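Local coordinates for protein fanconi-associated nuclease 1 homolog (Pseudomonas aeruginosa, PDB 5Y7Q) that belongs to the Fanconi-associated nuclease 1 family, combining FAN1-type helix-turn-helix and SAP regions with a VRR-NUC domain, and binds nucleic acid, at residues Leu379-Glu384 / Val574-Asp579; Ala391-Leu396 / Pro527-Phe532; Ala59-Asp64 / Asp229-Arg234; Ala425-Ala430 / Gln449-Leu454; Arg474-Phe479 / Leu491-Leu496. All blocks are in the same frame, centred on the assembly; numbering follows the deposited sequence.

Interaction 1 (Leu379-Glu384 / Val574-Asp579); sequences LAFPSE and VRWHVD
Trp576 and Phe381 meet in a T-shaped stack at the end of two neighbouring parallel strands, where Leu379 is paired with Trp576 and Ala380 with His577. The tryptophan can be followed outward. Its CB already touches Phe381 CD1. CG lies 3.6 Å from Phe381 CD1, and CD1 of the indole continues the contact to Phe381 CE1. The phenylalanine thus presents an edge to one face of the indole; the centroids of its ring and the five-membered ring are 5.1 Å apart, and the planes stand at 82°. On the six-membered side, CE3 passes close to the carbonyl of Ala380, and CZ3 reaches Leu379 CB at 4.1 Å and Pro382 CD at 4.2 Å. Pro382 covers the same indole face as Phe381, while Val574 CG1 lies over the opposite one. Phe381 reaches this place because its CG is anti to the backbone N (chi1 -162°). The backbones are joined by Leu379 N to Arg575 O at 3.0 Å and His577 N to Leu379 O at 2.9 Å, and Phe381 N adds a weak bond to His577 O where segment 379-384 leaves the sheet. Strand 374-380 forms one edge of the mixed sheet, strand 569-577 is next to it, and helix 388-396 packs against the pair, its Val388 touching both Val574 and Trp576 and its His395 touching Leu379.

Interaction 2 (Ala391-Leu396 / Pro527-Phe532); sequences AVREHL and PDLIQF
In a beta-alpha-beta connection that carries the chain from one edge strand to the other of the five-stranded mixed sheet that includes the VRR-NUC strands, helix 388-396 lays Val392, Arg393 and Leu396 over Leu529 and Gln531 of strand 529-533. The helix and strand segments run nearly parallel, at 8°, with axes 9.9 Å apart. Leu529 is the centre of the contact. Its CG is anti to its carbonyl carbon (chi1 -54°), which lifts the forked end into the helix surface, and the two methyls divide the work. CD1 meets Val392 CG1 at 3.8 Å and Leu396 CD1 at 4.3 Å, and it also lies against Arg393 N. CD2 touches the aliphatic start of Arg393, 4.1 Å from its CB, with that side chain crossing at about a right angle. One turn along the helix, Leu396 lies across the side chain of Gln531. The packing around Leu529 is apolar, and Gln531 adds the one polar side chain on the strand side; the charged end of Arg393 turns away to a salt bridge with Glu397 and a hydrogen bond to Val403 O. Pro527 and Asp528 probably supply the Pro-Asp, as in PD-(D/E)XK proteins; Asp528 N bonds to Glu543 OE1, and Asp528 OD2 to Val544 N. Strand 529-533 runs between strands 402-405 and 538-545; Val403 also packs on Leu396, and Val544 on Val392, so the helix spans several strands.

Interaction 3 (Ala59-Asp64 / Asp229-Arg234); sequences ADLLDD and DSRGFR
Leu61 and Arg231 are the main side chains where two loops meet. Leu61 points its CD1 at the other loop, with its CG anti to the backbone N (chi1 -158°). That methyl lies over one face of the Arg231 guanidinium, 4.3 Å from NH1, and beside the backbone of Phe233 and Arg234, whose side chains lead elsewhere. Asp60 and Arg231 approach each other from opposite directions, the carboxylate meeting the guanidinium at its edge with the two planes 33° apart. This pairs the carboxylate with NH2 as a salt bridge, but the modelled OD2 to NH2 separation is too short, and its detail is doubtful. In the next shell, Arg231 is steadied by its own loop: NH1 makes weak hydrogen bonds to Phe233 O and Arg234 O, each at 3.0 Å. NE makes a regular hydrogen bond to Arg57 O. Further out, Val239 of helix 236-253 and Met199 of helix 190-201 pack on Leu61, while the ring of Phe233 meets Trp274. The guanidinium thus turns its N-H groups to backbone carbonyls, with the pairing to Asp60 uncertain in detail. The charge of Arg231 probably helps to ease the nearness of Asp60 and Asp229.

Interaction 4 (Ala425-Ala430 / Gln449-Leu454); sequences AAIPGA and QRRAAL
Ile427 has its CG1 anti to the carbonyl carbon (chi1 -57°), a setting that places the side chain between two arginines, Arg450 and Arg451. CG2 goes over one face of the Arg450 guanidinium, 4.0 Å from NE, but is also near Arg451 NH1. CG1 lies over one face of the Arg451 guanidinium, 3.6 Å from NH1, and along the arginine's CG. Arg451 bends at chi2 and chi3 to bring its flat end there, with Ala430 CB at the edge, 3.9 Å from NH2. Separately, Ala425 CB packs on Leu454 CD2 at 3.9 Å. A type II turn from Ile427 to Ala430, with Gly429 at its positive-phi position, shapes the loop facing the helix break at Arg451. The polar partners of Arg451 lie beyond the contact: NH1 forms a salt bridge with Asp441, NE bonds to Ala422 O and NH2 to Ile423 O. Chemically, each guanidinium nitrogen of this buried arginine has a polar partner elsewhere, Asp441 probably balances the charge, and Ile427 gains a flat face for van der Waals packing.

Interaction 5 (Arg474-Phe479 / Leu491-Leu496); sequences RYRDKF and LGEELL
The end of helix 467-478 faces the start of helix 493-502, the backbones coming nearest at Tyr475 and Glu493, with CA atoms 9.2 Å apart. Tyr475 bridges the gap. Its OH donates a hydrogen bond to Leu491 O at 2.6 Å and lies in the plane of that carbonyl; Leu491 O in turn lies at the edge of the phenol ring, near its plane. Having CG anti to the backbone N (chi1 179°) carries the ring toward the second segment. Leu496 CD2 covers one face of it in a CH-pi contact, 3.9 Å from the ring centroid and 20° off the normal, while Phe479 CD1 takes the opposite face. CE2 of the same tyrosine packs against Leu491 CG at 3.9 Å. These are two consecutive helices joined by a loop, within the VRR-NUC region; Gly492 is the N-cap of the second, and its carbonyl receives Leu496 N. At the outer side, Arg476 NH2 and Glu493 OE2 form a long salt bridge of 3.5 Å; the oxygen approaches the guanidinium at its edge, with the two planes turned 67° apart. On the inner side, helix 409-418 covers both Leu491 and Leu496.

Interactions 1 and 2 adjoin on the same helix-covered side of the sheet: their centres are 17 Å apart, and Val574 CG2 meets Val392 CG2 at 3.6 Å. From there, Phe532 CE2 reaches Leu495 CD1 at 3.7 Å, which brings interaction 5 into the same nuclease-type domain, its centre 21 Å from that of interaction 2. Interaction 4 lies a further 25 Å from interaction 5 and touches interaction 3 where Ser230 packs near Gly429, their centres 22 Å apart. Interactions 1 and 3 lie on opposite sides of the chain's centre, 62 Å between centres. Interaction 2 comes closest to the bound nucleic acid, about 7 Å between nearest atoms, against about 10 Å for interaction 1 and 13 Å for the rest.

Interaction 1 (Leu379-Glu384 / Val574-Asp579)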
# COMPACT_ATOMS: atom_id res chain seq x y z
N LEU A 379 29.07 -14.58 18.79
CA LEU A 379 28.22 -14.25 19.92
C LEU A 379 27.57 -15.49 20.50
O LEU A 379 27.34 -16.49 19.80
CB LEU A 379 27.12 -13.28 19.53
CG LEU A 379 27.54 -11.86 19.21
CD1 LEU A 379 26.30 -11.11 18.80
CD2 LEU A 379 28.20 -11.23 20.43
N ALA A 380 27.22 -15.40 21.78
CA ALA A 380 26.56 -16.50 22.47
C ALA A 380 25.27 -16.86 21.75
O ALA A 380 24.65 -16.03 21.09
CB ALA A 380 26.26 -16.13 23.92
N PHE A 381 24.89 -18.13 21.83
CA PHE A 381 23.59 -18.54 21.32
C PHE A 381 22.51 -18.17 22.32
O PHE A 381 22.57 -18.60 23.48
CB PHE A 381 23.57 -20.04 21.03
CG PHE A 381 22.46 -20.45 20.11
CD1 PHE A 381 22.42 -20.00 18.80
CD2 PHE A 381 21.44 -21.29 20.55
CE1 PHE A 381 21.41 -20.37 17.95
CE2 PHE A 381 20.42 -21.66 19.70
CZ PHE A 381 20.41 -21.20 18.40
N PRO A 382 21.50 -17.37 21.92
CA PRO A 382 20.63 -16.73 22.93
C PRO A 382 19.81 -17.69 23.77
O PRO A 382 19.85 -17.61 25.00
CB PRO A 382 19.74 -15.81 22.07
CG PRO A 382 20.32 -15.85 20.66
CD PRO A 382 21.03 -17.15 20.55
N SER A 383 19.09 -18.62 23.13
CA SER A 383 18.15 -19.51 23.84
C SER A 383 17.19 -18.71 24.73
O SER A 383 17.36 -18.69 25.96
CB SER A 383 18.90 -20.55 24.67
OG SER A 383 18.00 -21.44 25.31
N GLU A 384 16.19 -18.06 24.13
CA GLU A 384 15.68 -18.38 22.79
C GLU A 384 15.85 -17.18 21.85
O GLU A 384 16.36 -16.15 22.29
CB GLU A 384 14.21 -18.80 22.91
CG GLU A 384 13.97 -20.11 23.66
CD GLU A 384 14.47 -21.33 22.89
OE1 GLU A 384 14.61 -21.24 21.65
OE2 GLU A 384 14.72 -22.38 23.54
N VAL A 574 27.66 -12.30 11.83
CA VAL A 574 27.59 -12.97 13.13
C VAL A 574 27.59 -14.49 12.96
O VAL A 574 26.89 -15.04 12.10
CB VAL A 574 26.34 -12.48 13.89
CG1 VAL A 574 26.11 -13.29 15.17
CG2 VAL A 574 26.51 -11.03 14.21
N ARG A 575 28.38 -15.17 13.80
CA ARG A 575 28.33 -16.61 14.04
C ARG A 575 27.90 -16.85 15.48
O ARG A 575 28.09 -16.00 16.36
CB ARG A 575 29.68 -17.29 13.82
CG ARG A 575 30.33 -17.20 12.46
CD ARG A 575 31.74 -17.89 12.49
NE ARG A 575 32.47 -17.63 13.74
CZ ARG A 575 33.72 -18.01 13.99
NH1 ARG A 575 34.28 -17.73 15.16
NH2 ARG A 575 34.43 -18.66 13.07
N TRP A 576 27.34 -18.03 15.73
CA TRP A 576 26.91 -18.39 17.08
C TRP A 576 27.87 -19.38 17.71
O TRP A 576 28.40 -20.29 17.05
CB TRP A 576 25.51 -19.00 17.08
CG TRP A 576 24.43 -18.17 16.48
CD1 TRP A 576 23.68 -18.49 15.38
CD2 TRP A 576 23.95 -16.91 16.95
NE1 TRP A 576 22.76 -17.49 15.15
CE2 TRP A 576 22.90 -16.52 16.10
CE3 TRP A 576 24.30 -16.07 18.02
CZ2 TRP A 576 22.20 -15.32 16.26
CZ3 TRP A 576 23.61 -14.88 18.19
CH2 TRP A 576 22.57 -14.52 17.32
N HIS A 577 28.09 -19.23 19.02
CA HIS A 577 28.93 -20.13 19.80
C HIS A 577 28.05 -21.01 20.67
O HIS A 577 27.20 -20.51 21.41
CB HIS A 577 29.91 -19.32 20.66
CG HIS A 577 30.78 -20.16 21.54
ND1 HIS A 577 30.30 -20.81 22.66
CD2 HIS A 577 32.10 -20.46 21.48
CE1 HIS A 577 31.28 -21.48 23.24
NE2 HIS A 577 32.39 -21.28 22.54
N VAL A 578 28.25 -22.34 20.57
CA VAL A 578 27.57 -23.32 21.42
C VAL A 578 28.64 -24.09 22.19
O VAL A 578 29.36 -24.91 21.61
CB VAL A 578 26.70 -24.29 20.61
CG1 VAL A 578 25.90 -25.18 21.56
CG2 VAL A 578 25.79 -23.55 19.65
N ASP A 579 28.70 -23.87 23.50
CA ASP A 579 29.68 -24.59 24.32
C ASP A 579 29.24 -26.04 24.46
O ASP A 579 28.12 -26.32 24.89
CB ASP A 579 29.82 -23.92 25.68
CG ASP A 579 31.25 -23.95 26.22
OD1 ASP A 579 31.58 -24.85 27.02
OD2 ASP A 579 32.05 -23.07 25.83

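Interaction 2 (Ala391-Leu396 / Pro527-Phe532)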
# COMPACT_ATOMS: atom_id res chain seq x y z
N ALA A 391 20.74 -8.75 19.07
CA ALA A 391 21.94 -9.27 19.72
C ALA A 391 23.12 -8.35 19.47
O ALA A 391 23.84 -7.98 20.40
CB ALA A 391 22.26 -10.68 19.24
N VAL A 392 23.33 -7.97 18.20
CA VAL A 392 24.43 -7.06 17.93
C VAL A 392 24.21 -5.75 18.65
O VAL A 392 25.13 -5.19 19.25
CB VAL A 392 24.61 -6.84 16.42
CG1 VAL A 392 25.69 -5.83 16.20
CG2 VAL A 392 24.99 -8.13 15.74
N ARG A 393 22.96 -5.26 18.64
CA ARG A 393 22.67 -3.99 19.30
C ARG A 393 23.03 -4.05 20.79
O ARG A 393 23.60 -3.09 21.33
CB ARG A 393 21.21 -3.62 19.11
CG ARG A 393 20.94 -2.16 19.36
CD ARG A 393 19.62 -1.99 20.02
NE ARG A 393 19.58 -2.70 21.29
CZ ARG A 393 19.98 -2.17 22.44
NH1 ARG A 393 20.46 -0.93 22.47
NH2 ARG A 393 19.92 -2.88 23.56
N GLU A 394 22.73 -5.16 21.46
CA GLU A 394 23.14 -5.30 22.86
C GLU A 394 24.65 -5.32 22.98
O GLU A 394 25.23 -4.65 23.86
CB GLU A 394 22.56 -6.57 23.47
CG GLU A 394 21.10 -6.47 23.90
CD GLU A 394 20.92 -5.79 25.24
OE1 GLU A 394 21.94 -5.64 25.97
OE2 GLU A 394 19.77 -5.41 25.57
N HIS A 395 25.31 -6.07 22.12
CA HIS A 395 26.75 -6.28 22.28
C HIS A 395 27.52 -4.98 22.05
O HIS A 395 28.52 -4.71 22.74
CB HIS A 395 27.22 -7.38 21.32
CG HIS A 395 28.70 -7.55 21.28
ND1 HIS A 395 29.39 -8.29 22.21
CD2 HIS A 395 29.63 -7.08 20.41
CE1 HIS A 395 30.68 -8.27 21.92
NE2 HIS A 395 30.85 -7.54 20.83
N LEU A 396 27.06 -4.15 21.11
CA LEU A 396 27.73 -2.89 20.80
C LEU A 396 27.43 -1.80 21.81
O LEU A 396 28.19 -0.82 21.89
CB LEU A 396 27.29 -2.43 19.41
CG LEU A 396 27.78 -3.25 18.22
CD1 LEU A 396 27.21 -2.68 16.93
CD2 LEU A 396 29.29 -3.21 18.21
N PRO A 527 21.29 0.81 6.72
CA PRO A 527 21.74 -0.20 7.68
C PRO A 527 20.81 -0.38 8.87
O PRO A 527 20.17 0.56 9.34
CB PRO A 527 23.10 0.34 8.12
CG PRO A 527 23.58 1.05 6.91
CD PRO A 527 22.37 1.75 6.38
N ASP A 528 20.79 -1.61 9.39
CA ASP A 528 19.93 -1.94 10.52
C ASP A 528 20.16 -0.99 11.68
O ASP A 528 19.20 -0.44 12.24
CB ASP A 528 20.17 -3.38 11.00
CG ASP A 528 19.85 -4.43 9.94
OD1 ASP A 528 18.78 -4.36 9.28
OD2 ASP A 528 20.68 -5.36 9.77
N LEU A 529 21.42 -0.79 12.05
CA LEU A 529 21.75 -0.14 13.30
C LEU A 529 22.51 1.15 13.06
O LEU A 529 23.14 1.37 12.02
CB LEU A 529 22.61 -1.04 14.21
CG LEU A 529 22.15 -2.44 14.58
CD1 LEU A 529 23.19 -3.04 15.50
CD2 LEU A 529 20.80 -2.45 15.24
N ILE A 530 22.47 1.99 14.08
CA ILE A 530 23.31 3.17 14.11
C ILE A 530 23.82 3.34 15.55
O ILE A 530 23.07 3.22 16.52
CB ILE A 530 22.52 4.40 13.60
CG1 ILE A 530 23.45 5.62 13.46
CG2 ILE A 530 21.26 4.64 14.50
CD1 ILE A 530 22.92 6.78 12.60
N GLN A 531 25.11 3.58 15.70
CA GLN A 531 25.66 3.78 17.03
C GLN A 531 26.29 5.16 17.13
O GLN A 531 26.89 5.67 16.17
CB GLN A 531 26.66 2.68 17.44
CG GLN A 531 27.39 1.96 16.34
CD GLN A 531 28.62 1.23 16.88
OE1 GLN A 531 28.79 1.11 18.10
NE2 GLN A 531 29.48 0.75 15.98
N PHE A 532 26.11 5.78 18.29
CA PHE A 532 26.56 7.12 18.58
C PHE A 532 27.53 7.09 19.74
O PHE A 532 27.36 6.32 20.70
CB PHE A 532 25.38 8.05 18.91
CG PHE A 532 24.39 8.21 17.78
CD1 PHE A 532 24.74 8.90 16.63
CD2 PHE A 532 23.10 7.70 17.88
CE1 PHE A 532 23.83 9.05 15.59
CE2 PHE A 532 22.20 7.85 16.86
CZ PHE A 532 22.55 8.52 15.72

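Interaction 3 (Ala59-Asp64 / Asp229-Arg234)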
# COMPACT_ATOMS: atom_id res chain seq x y z
N ALA A 59 -19.88 18.18 -9.23
CA ALA A 59 -21.18 18.42 -9.85
C ALA A 59 -21.17 18.19 -11.35
O ALA A 59 -22.17 17.74 -11.92
CB ALA A 59 -21.66 19.85 -9.57
N ASP A 60 -20.04 18.47 -12.00
CA ASP A 60 -19.93 18.35 -13.44
C ASP A 60 -19.66 16.92 -13.90
O ASP A 60 -19.83 16.62 -15.09
CB ASP A 60 -18.82 19.27 -13.94
CG ASP A 60 -17.73 19.48 -12.90
OD1 ASP A 60 -18.05 19.56 -11.69
OD2 ASP A 60 -16.55 19.56 -13.30
N LEU A 61 -19.23 16.05 -13.00
CA LEU A 61 -18.85 14.69 -13.34
C LEU A 61 -19.96 13.66 -13.15
O LEU A 61 -19.80 12.51 -13.56
CB LEU A 61 -17.63 14.30 -12.50
CG LEU A 61 -16.69 13.19 -12.94
CD1 LEU A 61 -15.28 13.69 -12.80
CD2 LEU A 61 -16.91 11.96 -12.07
N LEU A 62 -21.08 14.05 -12.55
CA LEU A 62 -22.11 13.09 -12.16
C LEU A 62 -23.09 12.84 -13.30
O LEU A 62 -23.41 13.74 -14.08
CB LEU A 62 -22.86 13.57 -10.92
CG LEU A 62 -22.12 13.96 -9.63
CD1 LEU A 62 -22.98 13.67 -8.42
CD2 LEU A 62 -20.77 13.27 -9.48
N ASP A 63 -23.57 11.60 -13.39
CA ASP A 63 -24.55 11.19 -14.39
C ASP A 63 -25.97 11.23 -13.80
O ASP A 63 -26.21 11.72 -12.69
CB ASP A 63 -24.17 9.82 -14.97
CG ASP A 63 -24.75 8.65 -14.18
OD1 ASP A 63 -24.89 8.74 -12.94
OD2 ASP A 63 -25.06 7.62 -14.81
N ASP A 64 -26.93 10.69 -14.56
CA ASP A 64 -28.32 10.77 -14.14
C ASP A 64 -28.62 9.85 -12.96
O ASP A 64 -29.21 10.28 -11.96
CB ASP A 64 -29.22 10.44 -15.34
CG ASP A 64 -28.73 11.10 -16.63
OD1 ASP A 64 -27.49 11.10 -16.87
OD2 ASP A 64 -29.58 11.61 -17.40
N ASP A 229 -11.94 23.97 -5.48
CA ASP A 229 -12.13 23.24 -6.73
C ASP A 229 -11.24 22.01 -6.85
O ASP A 229 -11.25 21.36 -7.90
CB ASP A 229 -11.90 24.17 -7.92
CG ASP A 229 -12.94 23.97 -9.00
OD1 ASP A 229 -13.87 24.81 -9.09
OD2 ASP A 229 -12.83 22.98 -9.76
N SER A 230 -10.48 21.68 -5.81
CA SER A 230 -9.55 20.56 -5.85
C SER A 230 -10.30 19.23 -5.72
O SER A 230 -11.18 19.09 -4.86
CB SER A 230 -8.52 20.69 -4.72
OG SER A 230 -7.53 19.69 -4.79
N ARG A 231 -9.96 18.27 -6.59
CA ARG A 231 -10.56 16.94 -6.51
C ARG A 231 -9.67 15.90 -7.19
O ARG A 231 -8.85 16.21 -8.06
CB ARG A 231 -11.97 16.90 -7.14
CG ARG A 231 -12.23 17.98 -8.16
CD ARG A 231 -12.49 17.41 -9.53
NE ARG A 231 -13.71 17.97 -10.13
CZ ARG A 231 -13.99 17.93 -11.43
NH1 ARG A 231 -13.14 17.39 -12.28
NH2 ARG A 231 -15.13 18.46 -11.87
N GLY A 232 -9.88 14.65 -6.78
CA GLY A 232 -9.16 13.52 -7.31
C GLY A 232 -9.26 13.36 -8.81
O GLY A 232 -8.23 13.34 -9.50
N PHE A 233 -10.46 13.28 -9.35
CA PHE A 233 -10.64 12.98 -10.76
C PHE A 233 -11.08 14.20 -11.54
O PHE A 233 -11.87 15.00 -11.04
CB PHE A 233 -11.64 11.85 -10.94
CG PHE A 233 -11.12 10.56 -10.45
CD1 PHE A 233 -10.37 9.75 -11.29
CD2 PHE A 233 -11.32 10.17 -9.15
CE1 PHE A 233 -9.88 8.57 -10.85
CE2 PHE A 233 -10.80 8.98 -8.69
CZ PHE A 233 -10.09 8.17 -9.54
N ARG A 234 -10.58 14.32 -12.76
CA ARG A 234 -11.00 15.40 -13.65
C ARG A 234 -12.10 14.90 -14.58
O ARG A 234 -13.24 15.37 -14.50
CB ARG A 234 -9.81 15.97 -14.42
CG ARG A 234 -8.86 16.81 -13.56
CD ARG A 234 -7.86 17.56 -14.43
NE ARG A 234 -7.63 16.88 -15.70
CZ ARG A 234 -8.01 17.34 -16.89
NH1 ARG A 234 -8.64 18.51 -16.99
NH2 ARG A 234 -7.75 16.63 -17.99

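Interaction 4 (Ala425-Ala430 / Gln449-Leu454)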
# COMPACT_ATOMS: atom_id res chain seq x y z
N ALA A 425 2.91 20.98 1.19
CA ALA A 425 2.49 22.20 0.53
C ALA A 425 1.22 21.97 -0.27
O ALA A 425 0.97 20.87 -0.78
CB ALA A 425 3.60 22.74 -0.37
N ALA A 426 0.45 23.04 -0.43
CA ALA A 426 -0.91 23.08 -0.99
C ALA A 426 -0.88 23.17 -2.51
O ALA A 426 -1.71 23.87 -3.11
CB ALA A 426 -1.70 24.24 -0.38
N ILE A 427 0.18 22.65 -3.12
CA ILE A 427 0.31 22.52 -4.57
C ILE A 427 -0.99 21.98 -5.16
O ILE A 427 -1.52 20.97 -4.67
CB ILE A 427 1.48 21.57 -4.91
CG1 ILE A 427 2.78 22.08 -4.28
CG2 ILE A 427 1.64 21.37 -6.40
CD1 ILE A 427 3.29 23.38 -4.91
N PRO A 428 -1.56 22.62 -6.18
CA PRO A 428 -2.90 22.21 -6.63
C PRO A 428 -2.95 20.74 -7.04
O PRO A 428 -2.02 20.21 -7.66
CB PRO A 428 -3.18 23.15 -7.81
CG PRO A 428 -2.50 24.41 -7.40
CD PRO A 428 -1.19 23.93 -6.74
N GLY A 429 -4.05 20.09 -6.66
CA GLY A 429 -4.26 18.68 -6.89
C GLY A 429 -3.50 17.74 -5.96
O GLY A 429 -3.57 16.52 -6.16
N ALA A 430 -2.76 18.27 -4.99
CA ALA A 430 -2.02 17.40 -4.08
C ALA A 430 -2.87 16.89 -2.93
O ALA A 430 -2.63 15.78 -2.45
CB ALA A 430 -0.78 18.10 -3.55
N GLN A 449 10.21 19.20 -8.61
CA GLN A 449 10.16 20.43 -9.41
C GLN A 449 8.96 21.28 -9.01
O GLN A 449 9.10 22.49 -8.78
CB GLN A 449 10.12 20.11 -10.91
CG GLN A 449 10.53 21.31 -11.79
CD GLN A 449 9.83 21.31 -13.15
OE1 GLN A 449 9.02 20.43 -13.45
NE2 GLN A 449 10.15 22.31 -13.97
N ARG A 450 7.76 20.67 -8.94
CA ARG A 450 6.55 21.41 -8.57
C ARG A 450 6.78 22.21 -7.30
O ARG A 450 6.22 23.30 -7.12
CB ARG A 450 5.36 20.45 -8.38
CG ARG A 450 4.86 19.65 -9.61
CD ARG A 450 3.88 20.44 -10.48
NE ARG A 450 2.47 20.22 -10.15
CZ ARG A 450 1.46 20.97 -10.61
NH1 ARG A 450 1.70 21.99 -11.42
NH2 ARG A 450 0.20 20.69 -10.25
N ARG A 451 7.56 21.65 -6.38
CA ARG A 451 7.81 22.18 -5.06
C ARG A 451 9.15 22.89 -4.93
O ARG A 451 9.50 23.31 -3.82
CB ARG A 451 7.70 21.06 -4.02
CG ARG A 451 6.24 20.68 -3.78
CD ARG A 451 6.06 19.21 -3.61
NE ARG A 451 4.99 18.95 -2.66
CZ ARG A 451 3.74 18.64 -3.01
NH1 ARG A 451 3.43 18.55 -4.29
NH2 ARG A 451 2.82 18.43 -2.06
N ALA A 452 9.87 23.08 -6.04
CA ALA A 452 11.31 23.32 -6.06
C ALA A 452 11.78 24.27 -4.96
O ALA A 452 12.55 23.88 -4.08
CB ALA A 452 11.73 23.85 -7.43
N ALA A 453 11.33 25.52 -5.01
CA ALA A 453 11.79 26.52 -4.05
C ALA A 453 11.71 25.99 -2.62
O ALA A 453 12.72 25.94 -1.90
CB ALA A 453 10.98 27.80 -4.19
N LEU A 454 10.52 25.55 -2.20
CA LEU A 454 10.30 25.19 -0.81
C LEU A 454 11.26 24.11 -0.33
O LEU A 454 11.52 24.01 0.88
CB LEU A 454 8.86 24.72 -0.60
CG LEU A 454 7.83 25.78 -0.20
CD1 LEU A 454 7.46 26.70 -1.39
CD2 LEU A 454 6.60 25.12 0.40

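Interaction 5 (Arg474-Phe479 / Leu491-Leu496)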
# COMPACT_ATOMS: atom_id res chain seq x y z
N ARG A 474 9.37 21.22 14.54
CA ARG A 474 8.49 20.41 13.71
C ARG A 474 8.13 19.12 14.43
O ARG A 474 6.99 18.68 14.36
CB ARG A 474 9.16 20.12 12.36
CG ARG A 474 8.25 20.32 11.14
CD ARG A 474 7.82 21.77 10.91
NE ARG A 474 8.94 22.71 10.88
CZ ARG A 474 9.07 23.77 11.68
NH1 ARG A 474 8.12 24.04 12.58
NH2 ARG A 474 10.13 24.57 11.59
N TYR A 475 9.08 18.56 15.17
CA TYR A 475 8.84 17.35 15.94
C TYR A 475 7.78 17.58 17.01
O TYR A 475 6.92 16.72 17.23
CB TYR A 475 10.15 16.88 16.58
CG TYR A 475 10.09 15.62 17.44
CD1 TYR A 475 9.81 15.68 18.81
CD2 TYR A 475 10.37 14.40 16.89
CE1 TYR A 475 9.81 14.54 19.60
CE2 TYR A 475 10.36 13.26 17.65
CZ TYR A 475 10.09 13.33 19.00
OH TYR A 475 10.10 12.16 19.71
N ARG A 476 7.85 18.70 17.72
CA ARG A 476 6.86 18.92 18.77
C ARG A 476 5.49 19.26 18.19
O ARG A 476 4.47 18.75 18.66
CB ARG A 476 7.34 20.02 19.71
CG ARG A 476 8.41 19.62 20.71
CD ARG A 476 9.18 20.86 21.12
NE ARG A 476 9.81 20.77 22.43
CZ ARG A 476 10.77 19.91 22.73
NH1 ARG A 476 11.21 19.03 21.82
NH2 ARG A 476 11.30 19.93 23.95
N ASP A 477 5.46 20.12 17.16
CA ASP A 477 4.21 20.53 16.53
C ASP A 477 3.48 19.34 15.90
O ASP A 477 2.29 19.12 16.14
CB ASP A 477 4.54 21.60 15.47
CG ASP A 477 3.39 22.59 15.22
OD1 ASP A 477 2.36 22.21 14.60
OD2 ASP A 477 3.54 23.77 15.62
N LYS A 478 4.19 18.56 15.10
CA LYS A 478 3.59 17.56 14.24
C LYS A 478 3.54 16.17 14.84
O LYS A 478 3.14 15.23 14.14
CB LYS A 478 4.35 17.48 12.92
CG LYS A 478 4.41 18.79 12.21
CD LYS A 478 3.07 19.51 12.25
CE LYS A 478 3.08 20.71 11.31
NZ LYS A 478 1.98 21.67 11.59
N PHE A 479 3.93 15.99 16.11
CA PHE A 479 4.00 14.63 16.65
C PHE A 479 2.70 13.86 16.45
O PHE A 479 1.61 14.35 16.76
CB PHE A 479 4.34 14.66 18.14
CG PHE A 479 4.94 13.36 18.62
CD1 PHE A 479 6.33 13.20 18.65
CD2 PHE A 479 4.14 12.29 18.96
CE1 PHE A 479 6.89 12.01 19.06
CE2 PHE A 479 4.68 11.09 19.36
CZ PHE A 479 6.06 10.95 19.41
N LEU A 491 11.17 7.24 16.87
CA LEU A 491 12.04 8.39 17.08
C LEU A 491 11.68 9.05 18.41
O LEU A 491 11.01 10.09 18.44
CB LEU A 491 11.87 9.36 15.89
CG LEU A 491 12.67 10.67 15.81
CD1 LEU A 491 14.14 10.35 15.91
CD2 LEU A 491 12.39 11.34 14.50
N GLY A 492 12.33 8.58 19.47
CA GLY A 492 12.13 9.15 20.78
C GLY A 492 13.03 10.32 20.98
O GLY A 492 13.96 10.52 20.20
N GLU A 493 12.75 11.12 22.01
CA GLU A 493 13.48 12.38 22.11
C GLU A 493 14.99 12.14 22.18
O GLU A 493 15.76 12.87 21.55
CB GLU A 493 12.99 13.18 23.31
CG GLU A 493 12.54 14.57 22.93
CD GLU A 493 12.24 15.40 24.16
OE1 GLU A 493 11.75 14.81 25.14
OE2 GLU A 493 12.53 16.62 24.15
N GLU A 494 15.41 11.07 22.87
CA GLU A 494 16.85 10.82 23.04
C GLU A 494 17.51 10.46 21.72
O GLU A 494 18.56 11.00 21.36
CB GLU A 494 17.09 9.74 24.09
CG GLU A 494 16.23 9.88 25.36
CD GLU A 494 16.63 11.04 26.28
OE1 GLU A 494 17.63 11.75 25.98
OE2 GLU A 494 15.94 11.25 27.30
N LEU A 495 16.91 9.55 20.95
CA LEU A 495 17.51 9.24 19.66
C LEU A 495 17.50 10.45 18.73
O LEU A 495 18.40 10.61 17.90
CB LEU A 495 16.79 8.05 19.01
CG LEU A 495 17.08 7.88 17.52
CD1 LEU A 495 18.55 7.55 17.25
CD2 LEU A 495 16.18 6.87 16.88
N LEU A 496 16.51 11.34 18.87
CA LEU A 496 16.50 12.57 18.09
C LEU A 496 17.68 13.46 18.46
O LEU A 496 18.37 14.00 17.58
CB LEU A 496 15.21 13.34 18.32
CG LEU A 496 15.10 14.57 17.42
CD1 LEU A 496 15.18 14.13 15.96
CD2 LEU A 496 13.80 15.32 17.70